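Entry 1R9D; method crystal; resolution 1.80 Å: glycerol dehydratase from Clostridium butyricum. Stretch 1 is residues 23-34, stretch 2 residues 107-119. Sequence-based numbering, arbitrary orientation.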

ATOM      1  N   ALA A  23     -12.026 -24.593 -34.120  1.00 34.60           N
ATOM      2  CA  ALA A  23     -11.221 -24.709 -32.916  1.00 34.34           C
ATOM      3  C   ALA A  23     -12.035 -25.341 -31.798  1.00 34.48           C
ATOM      4  O   ALA A  23     -13.269 -25.331 -31.824  1.00 34.08           O
ATOM      5  CB  ALA A  23     -10.722 -23.329 -32.482  1.00 35.19           C
ATOM      6  N   LYS A  24     -11.332 -25.905 -30.825  1.00 33.75           N
ATOM      7  CA  LYS A  24     -11.959 -26.519 -29.664  1.00 34.26           C
ATOM      8  C   LYS A  24     -11.448 -25.714 -28.472  1.00 33.70           C
ATOM      9  O   LYS A  24     -10.404 -26.028 -27.898  1.00 32.40           O
ATOM     10  CB  LYS A  24     -11.537 -27.984 -29.552  1.00 36.93           C
ATOM     11  CG  LYS A  24     -11.932 -28.810 -30.772  1.00 40.12           C
ATOM     12  CD  LYS A  24     -11.286 -30.186 -30.762  1.00 42.99           C
ATOM     13  CE  LYS A  24     -11.625 -30.956 -32.034  1.00 44.97           C
ATOM     14  NZ  LYS A  24     -10.889 -32.255 -32.125  1.00 47.06           N
ATOM     15  N   PRO A  25     -12.176 -24.646 -28.101  1.00 33.40           N
ATOM     16  CA  PRO A  25     -11.795 -23.782 -26.979  1.00 32.55           C
ATOM     17  C   PRO A  25     -11.272 -24.560 -25.779  1.00 31.40           C
ATOM     18  O   PRO A  25     -11.909 -25.499 -25.314  1.00 30.99           O
ATOM     19  CB  PRO A  25     -13.090 -23.034 -26.671  1.00 32.48           C
ATOM     20  CG  PRO A  25     -13.700 -22.883 -28.026  1.00 32.45           C
ATOM     21  CD  PRO A  25     -13.512 -24.276 -28.606  1.00 33.10           C
ATOM     22  N   CYS A  26     -10.104 -24.164 -25.282  1.00 31.16           N
ATOM     23  CA  CYS A  26      -9.522 -24.832 -24.131  1.00 31.10           C
ATOM     24  C   CYS A  26      -8.847 -23.846 -23.190  1.00 30.40           C
ATOM     25  O   CYS A  26      -8.757 -22.651 -23.476  1.00 29.22           O
ATOM     26  CB  CYS A  26      -8.495 -25.872 -24.580  1.00 32.86           C
ATOM     27  SG  CYS A  26      -6.993 -25.152 -25.277  1.00 36.65           S
ATOM     28  N   VAL A  27      -8.382 -24.374 -22.065  1.00 29.29           N
ATOM     29  CA  VAL A  27      -7.691 -23.593 -21.053  1.00 29.80           C
ATOM     30  C   VAL A  27      -6.230 -24.026 -21.071  1.00 30.52           C
ATOM     31  O   VAL A  27      -5.924 -25.206 -20.880  1.00 29.76           O
ATOM     32  CB  VAL A  27      -8.266 -23.867 -19.654  1.00 29.24           C
ATOM     33  CG1 VAL A  27      -7.479 -23.091 -18.602  1.00 30.51           C
ATOM     34  CG2 VAL A  27      -9.735 -23.482 -19.617  1.00 29.86           C
ATOM     35  N   GLU A  28      -5.337 -23.076 -21.323  1.00 30.14           N
ATOM     36  CA  GLU A  28      -3.912 -23.368 -21.362  1.00 30.72           C
ATOM     37  C   GLU A  28      -3.260 -22.888 -20.072  1.00 31.62           C
ATOM     38  O   GLU A  28      -3.783 -21.993 -19.400  1.00 29.43           O
ATOM     39  CB  GLU A  28      -3.291 -22.729 -22.612  1.00 31.49           C
ATOM     40  CG  GLU A  28      -3.675 -23.509 -23.881  1.00 33.05           C
ATOM     41  CD  GLU A  28      -3.233 -22.865 -25.183  1.00 34.15           C
ATOM     42  OE1 GLU A  28      -2.328 -22.004 -25.167  1.00 35.16           O
ATOM     43  OE2 GLU A  28      -3.790 -23.245 -26.241  1.00 35.33           O
ATOM     44  N   SER A  29      -2.128 -23.491 -19.712  1.00 30.35           N
ATOM     45  CA  SER A  29      -1.464 -23.141 -18.460  1.00 31.12           C
ATOM     46  C   SER A  29      -0.147 -22.368 -18.530  1.00 30.78           C
ATOM     47  O   SER A  29       0.369 -21.949 -17.495  1.00 32.10           O
ATOM     48  CB  SER A  29      -1.252 -24.412 -17.629  1.00 31.70           C
ATOM     49  OG  SER A  29      -0.500 -25.371 -18.354  1.00 32.92           O
ATOM     50  N   GLU A  30       0.395 -22.171 -19.727  1.00 30.30           N
ATOM     51  CA  GLU A  30       1.659 -21.454 -19.871  1.00 30.34           C
ATOM     52  C   GLU A  30       1.730 -20.140 -19.084  1.00 29.82           C
ATOM     53  O   GLU A  30       2.633 -19.947 -18.263  1.00 28.21           O
ATOM     54  CB  GLU A  30       1.949 -21.166 -21.345  1.00 32.28           C
ATOM     55  CG  GLU A  30       2.570 -22.322 -22.137  1.00 36.36           C
ATOM     56  CD  GLU A  30       1.613 -23.475 -22.384  1.00 38.21           C
ATOM     57  OE1 GLU A  30       0.396 -23.223 -22.522  1.00 37.80           O
ATOM     58  OE2 GLU A  30       2.085 -24.633 -22.461  1.00 39.42           O
ATOM     59  N   ARG A  31       0.788 -19.234 -19.322  1.00 28.17           N
ATOM     60  CA  ARG A  31       0.825 -17.959 -18.610  1.00 27.06           C
ATOM     61  C   ARG A  31       0.799 -18.124 -17.093  1.00 26.27           C
ATOM     62  O   ARG A  31       1.569 -17.478 -16.382  1.00 26.84           O
ATOM     63  CB  ARG A  31      -0.337 -17.049 -19.033  1.00 26.76           C
ATOM     64  CG  ARG A  31      -0.246 -15.657 -18.386  1.00 25.75           C
ATOM     65  CD  ARG A  31      -1.491 -14.809 -18.624  1.00 25.28           C
ATOM     66  NE  ARG A  31      -1.367 -13.482 -18.013  1.00 25.16           N
ATOM     67  CZ  ARG A  31      -1.490 -13.227 -16.713  1.00 24.45           C
ATOM     68  NH1 ARG A  31      -1.748 -14.204 -15.853  1.00 24.24           N
ATOM     69  NH2 ARG A  31      -1.356 -11.981 -16.269  1.00 24.07           N
ATOM     70  N   ALA A  32      -0.078 -18.991 -16.597  1.00 26.16           N
ATOM     71  CA  ALA A  32      -0.201 -19.212 -15.162  1.00 27.30           C
ATOM     72  C   ALA A  32       1.118 -19.657 -14.543  1.00 28.55           C
ATOM     73  O   ALA A  32       1.499 -19.201 -13.462  1.00 28.20           O
ATOM     74  CB  ALA A  32      -1.279 -20.249 -14.882  1.00 27.87           C
ATOM     75  N   ILE A  33       1.807 -20.560 -15.228  1.00 28.95           N
ATOM     76  CA  ILE A  33       3.084 -21.060 -14.734  1.00 29.91           C
ATOM     77  C   ILE A  33       4.136 -19.949 -14.707  1.00 29.44           C
ATOM     78  O   ILE A  33       4.878 -19.812 -13.734  1.00 30.31           O
ATOM     79  CB  ILE A  33       3.589 -22.242 -15.611  1.00 31.00           C
ATOM     80  CG1 ILE A  33       2.899 -23.545 -15.193  1.00 32.61           C
ATOM     81  CG2 ILE A  33       5.094 -22.423 -15.447  1.00 30.07           C
ATOM     82  CD1 ILE A  33       1.392 -23.509 -15.228  1.00 36.76           C
ATOM     83  N   LEU A  34       4.180 -19.150 -15.767  1.00 29.50           N
ATOM     84  CA  LEU A  34       5.149 -18.067 -15.874  1.00 29.44           C
ATOM     85  C   LEU A  34       4.982 -16.933 -14.862  1.00 30.22           C
ATOM     86  O   LEU A  34       5.968 -16.464 -14.292  1.00 28.79           O
ATOM     87  CB  LEU A  34       5.138 -17.502 -17.294  1.00 30.75           C
ATOM     88  CG  LEU A  34       5.666 -18.444 -18.380  1.00 29.86           C
ATOM     89  CD1 LEU A  34       5.504 -17.802 -19.740  1.00 30.11           C
ATOM     90  CD2 LEU A  34       7.139 -18.760 -18.117  1.00 31.28           C
ATOM     91  N   ASP A 107     -20.551 -22.752 -23.641  1.00 32.99           N
ATOM     92  CA  ASP A 107     -19.301 -22.234 -23.092  1.00 31.64           C
ATOM     93  C   ASP A 107     -18.423 -23.332 -22.506  1.00 31.30           C
ATOM     94  O   ASP A 107     -17.830 -23.162 -21.443  1.00 30.98           O
ATOM     95  CB  ASP A 107     -19.577 -21.177 -22.016  1.00 30.54           C
ATOM     96  CG  ASP A 107     -20.174 -19.903 -22.592  1.00 32.19           C
ATOM     97  OD1 ASP A 107     -21.401 -19.862 -22.813  1.00 31.65           O
ATOM     98  OD2 ASP A 107     -19.409 -18.947 -22.836  1.00 32.32           O
ATOM     99  N   ALA A 108     -18.345 -24.460 -23.201  1.00 30.98           N
ATOM    100  CA  ALA A 108     -17.526 -25.563 -22.727  1.00 30.94           C
ATOM    101  C   ALA A 108     -16.060 -25.297 -23.053  1.00 30.11           C
ATOM    102  O   ALA A 108     -15.739 -24.683 -24.073  1.00 29.62           O
ATOM    103  CB  ALA A 108     -17.982 -26.872 -23.376  1.00 30.75           C
ATOM    104  N   PHE A 109     -15.176 -25.744 -22.169  1.00 29.49           N
ATOM    105  CA  PHE A 109     -13.742 -25.596 -22.377  1.00 29.45           C
ATOM    106  C   PHE A 109     -13.063 -26.939 -22.149  1.00 29.65           C
ATOM    107  O   PHE A 109     -13.467 -27.710 -21.277  1.00 29.06           O
ATOM    108  CB  PHE A 109     -13.126 -24.577 -21.408  1.00 29.23           C
ATOM    109  CG  PHE A 109     -13.320 -23.145 -21.817  1.00 28.85           C
ATOM    110  CD1 PHE A 109     -14.478 -22.455 -21.473  1.00 28.97           C
ATOM    111  CD2 PHE A 109     -12.333 -22.480 -22.535  1.00 28.41           C
ATOM    112  CE1 PHE A 109     -14.645 -21.123 -21.835  1.00 27.34           C
ATOM    113  CE2 PHE A 109     -12.490 -21.148 -22.902  1.00 28.97           C
ATOM    114  CZ  PHE A 109     -13.648 -20.468 -22.552  1.00 26.58           C
ATOM    115  N   GLN A 110     -12.035 -27.211 -22.942  1.00 30.28           N
ATOM    116  CA  GLN A 110     -11.272 -28.444 -22.806  1.00 32.49           C
ATOM    117  C   GLN A 110     -10.027 -28.092 -21.994  1.00 32.91           C
ATOM    118  O   GLN A 110      -9.621 -26.933 -21.949  1.00 32.40           O
ATOM    119  CB  GLN A 110     -10.841 -28.966 -24.182  1.00 33.43           C
ATOM    120  CG  GLN A 110     -11.972 -29.112 -25.192  1.00 36.45           C
ATOM    121  CD  GLN A 110     -13.112 -29.958 -24.668  1.00 38.15           C
ATOM    122  OE1 GLN A 110     -12.909 -31.097 -24.248  1.00 40.07           O
ATOM    123  NE2 GLN A 110     -14.322 -29.403 -24.687  1.00 38.80           N
ATOM    124  N   ILE A 111      -9.432 -29.084 -21.343  1.00 33.37           N
ATOM    125  CA  ILE A 111      -8.213 -28.857 -20.576  1.00 34.52           C
ATOM    126  C   ILE A 111      -7.487 -30.190 -20.422  1.00 35.46           C
ATOM    127  O   ILE A 111      -8.067 -31.181 -19.979  1.00 35.50           O
ATOM    128  CB  ILE A 111      -8.507 -28.224 -19.190  1.00 34.20           C
ATOM    129  CG1 ILE A 111      -7.186 -27.869 -18.498  1.00 34.68           C
ATOM    130  CG2 ILE A 111      -9.345 -29.165 -18.339  1.00 34.35           C
ATOM    131  CD1 ILE A 111      -7.347 -27.128 -17.185  1.00 35.17           C
ATOM    132  N   SER A 112      -6.217 -30.206 -20.813  1.00 36.79           N
ATOM    133  CA  SER A 112      -5.405 -31.419 -20.756  1.00 37.79           C
ATOM    134  C   SER A 112      -5.065 -31.860 -19.339  1.00 38.59           C
ATOM    135  O   SER A 112      -5.096 -31.061 -18.399  1.00 37.96           O
ATOM    136  CB  SER A 112      -4.111 -31.212 -21.538  1.00 38.13           C
ATOM    137  OG  SER A 112      -3.312 -30.215 -20.925  1.00 40.09           O
ATOM    138  N   GLU A 113      -4.737 -33.141 -19.194  1.00 38.76           N
ATOM    139  CA  GLU A 113      -4.374 -33.691 -17.896  1.00 39.76           C
ATOM    140  C   GLU A 113      -3.067 -33.071 -17.428  1.00 39.27           C
ATOM    141  O   GLU A 113      -2.843 -32.906 -16.231  1.00 39.08           O
ATOM    142  CB  GLU A 113      -4.234 -35.215 -17.982  1.00 41.29           C
ATOM    143  CG  GLU A 113      -5.555 -35.931 -18.205  1.00 43.19           C
ATOM    144  CD  GLU A 113      -6.569 -35.618 -17.121  1.00 44.76           C
ATOM    145  OE1 GLU A 113      -6.295 -35.930 -15.941  1.00 45.88           O
ATOM    146  OE2 GLU A 113      -7.637 -35.055 -17.445  1.00 45.42           O
ATOM    147  N   GLU A 114      -2.206 -32.731 -18.382  1.00 39.57           N
ATOM    148  CA  GLU A 114      -0.926 -32.106 -18.069  1.00 41.19           C
ATOM    149  C   GLU A 114      -1.166 -30.737 -17.439  1.00 40.16           C
ATOM    150  O   GLU A 114      -0.517 -30.368 -16.462  1.00 39.67           O
ATOM    151  CB  GLU A 114      -0.089 -31.942 -19.340  1.00 43.08           C
ATOM    152  CG  GLU A 114      -0.918 -31.605 -20.568  1.00 48.02           C
ATOM    153  CD  GLU A 114      -0.179 -30.747 -21.580  1.00 50.67           C
ATOM    154  OE1 GLU A 114       1.001 -31.048 -21.875  1.00 53.11           O
ATOM    155  OE2 GLU A 114      -0.786 -29.775 -22.090  1.00 51.42           O
ATOM    156  N   SER A 115      -2.106 -29.986 -18.005  1.00 39.44           N
ATOM    157  CA  SER A 115      -2.425 -28.659 -17.491  1.00 38.10           C
ATOM    158  C   SER A 115      -2.979 -28.727 -16.073  1.00 37.81           C
ATOM    159  O   SER A 115      -2.618 -27.913 -15.224  1.00 38.19           O
ATOM    160  CB  SER A 115      -3.426 -27.962 -18.413  1.00 37.18           C
ATOM    161  OG  SER A 115      -2.806 -27.594 -19.632  1.00 37.61           O
ATOM    162  N   LYS A 116      -3.858 -29.691 -15.818  1.00 37.44           N
ATOM    163  CA  LYS A 116      -4.434 -29.849 -14.486  1.00 37.72           C
ATOM    164  C   LYS A 116      -3.318 -30.084 -13.476  1.00 38.27           C
ATOM    165  O   LYS A 116      -3.315 -29.520 -12.378  1.00 37.62           O
ATOM    166  CB  LYS A 116      -5.388 -31.043 -14.444  1.00 37.41           C
ATOM    167  CG  LYS A 116      -6.653 -30.901 -15.278  1.00 37.49           C
ATOM    168  CD  LYS A 116      -7.524 -32.141 -15.100  1.00 37.38           C
ATOM    169  CE  LYS A 116      -8.784 -32.091 -15.946  1.00 38.62           C
ATOM    170  NZ  LYS A 116      -9.589 -33.343 -15.798  1.00 38.01           N
ATOM    171  N   GLU A 117      -2.367 -30.926 -13.865  1.00 38.31           N
ATOM    172  CA  GLU A 117      -1.241 -31.264 -13.008  1.00 39.13           C
ATOM    173  C   GLU A 117      -0.361 -30.054 -12.717  1.00 37.98           C
ATOM    174  O   GLU A 117      -0.022 -29.790 -11.564  1.00 38.09           O
ATOM    175  CB  GLU A 117      -0.408 -32.367 -13.669  1.00 41.18           C
ATOM    176  CG  GLU A 117       0.759 -32.861 -12.832  1.00 45.30           C
ATOM    177  CD  GLU A 117       0.337 -33.322 -11.450  1.00 47.73           C
ATOM    178  OE1 GLU A 117      -0.642 -34.096 -11.350  1.00 49.20           O
ATOM    179  OE2 GLU A 117       0.989 -32.916 -10.463  1.00 49.58           O
ATOM    180  N   LYS A 118       0.005 -29.319 -13.763  1.00 36.97           N
ATOM    181  CA  LYS A 118       0.858 -28.149 -13.601  1.00 37.33           C
ATOM    182  C   LYS A 118       0.201 -27.013 -12.828  1.00 36.08           C
ATOM    183  O   LYS A 118       0.893 -26.210 -12.199  1.00 36.00           O
ATOM    184  CB  LYS A 118       1.332 -27.645 -14.965  1.00 38.64           C
ATOM    185  CG  LYS A 118       2.317 -28.587 -15.648  1.00 42.23           C
ATOM    186  CD  LYS A 118       2.849 -28.008 -16.945  1.00 43.49           C
ATOM    187  CE  LYS A 118       3.880 -28.941 -17.568  1.00 46.09           C
ATOM    188  NZ  LYS A 118       4.465 -28.387 -18.822  1.00 47.20           N
ATOM    189  N   LEU A 119      -1.126 -26.942 -12.865  1.00 34.33           N
ATOM    190  CA  LEU A 119      -1.825 -25.887 -12.141  1.00 33.95           C
ATOM    191  C   LEU A 119      -1.813 -26.109 -10.632  1.00 33.88           C
ATOM    192  O   LEU A 119      -2.037 -25.177  -9.866  1.00 31.95           O
ATOM    193  CB  LEU A 119      -3.272 -25.766 -12.631  1.00 33.85           C
ATOM    194  CG  LEU A 119      -3.458 -25.199 -14.037  1.00 33.88           C
ATOM    195  CD1 LEU A 119      -4.935 -25.229 -14.402  1.00 35.28           C
ATOM    196  CD2 LEU A 119      -2.924 -23.771 -14.091  1.00 35.16           C
TER
HETATM  197  O   HOH W   1     -14.234 -26.825 -26.004  1.00 39.38           O
HETATM  198  O   HOH W   2      -4.748 -27.622 -21.641  1.00 37.80           O

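The apolar centre of the contact is Val27, whose CA-to-CB bond points toward the second stretch and which loses 77 Å² to it. With chi1 at 177° (t), Val27 CG2 lies 4.0 Å from Phe109 CB, while Val27 CB lies 4.2 Å from Ile111 CD1, at the tip of an extended side chain (chi1 and chi2 both t). A beta-branched residue suits this place because it is compact yet broad enough to touch two neighbours. Phe109 also receives Pro25, with Pro25 CB 4.2 Å from Phe109 CD2. The ring edge faces a carbonyl: Cys26 O lies near the ring plane, 3.7 Å from Phe109 CD2.

A second apolar patch forms where the helices beginning at Glu30 and Glu113 run side by side. Their axes approach to 10.3 Å at 19°, nearly parallel. Leu119 (chi1 m, chi2 t) brings its end nearer than its CA-to-CB direction suggests, so that CD2 sits 4.0 Å from Ala32 CB and 4.0 Å from Ser29 CB. The small side chain of Ala32 points toward this methyl. Further out, Ile33 CD1 lies 4.1 Å from Lys118 CB; the aliphatic part of the lysine thus contributes carbon to the contact, while its NZ extends beyond it.

Backbone bonds fix the register. Gln110 N donates to Pro25 O (2.9 Å, 158°), and Val27 N donates to Gln110 O (2.8 Å, 151°). The two bonds flank a single beta bridge between Cys26 and Gln110, whose CA atoms are 4.2 Å apart. Proline has no N-H to give, but here it serves through its carbonyl: Pro25 O also accepts a CA-H...O contact from Phe109 CA at 3.5 Å. At the bridge itself, Cys26 CB and Gln110 CB are 3.9 Å apart.

Toward the helices, the polar link is between hydroxyls: Ser29 OG and Ser115 OG form a weak hydrogen bond at 3.4 Å. Both side chains point toward the opposing stretch, and both are short enough to meet where the backbones are close, with Ser29 CA and Ser115 CA 5.7 Å apart.

Two waters complete the polar edge. Water 1 donates to Pro25 O (2.8 Å) and Ala108 O (3.3 Å) and accepts from Gln110 NE2 (2.9 Å), the amide being brought round by a folded side chain with chi1 and chi2 both m. Water 2 donates to Val27 O (2.8 Å), accepts from Ser112 N (3.1 Å) and bonds Ser115 OG (2.8 Å), tying the Val27 carbonyl to the start of the second helix. In all, 581 Å² is buried, summed over both sides.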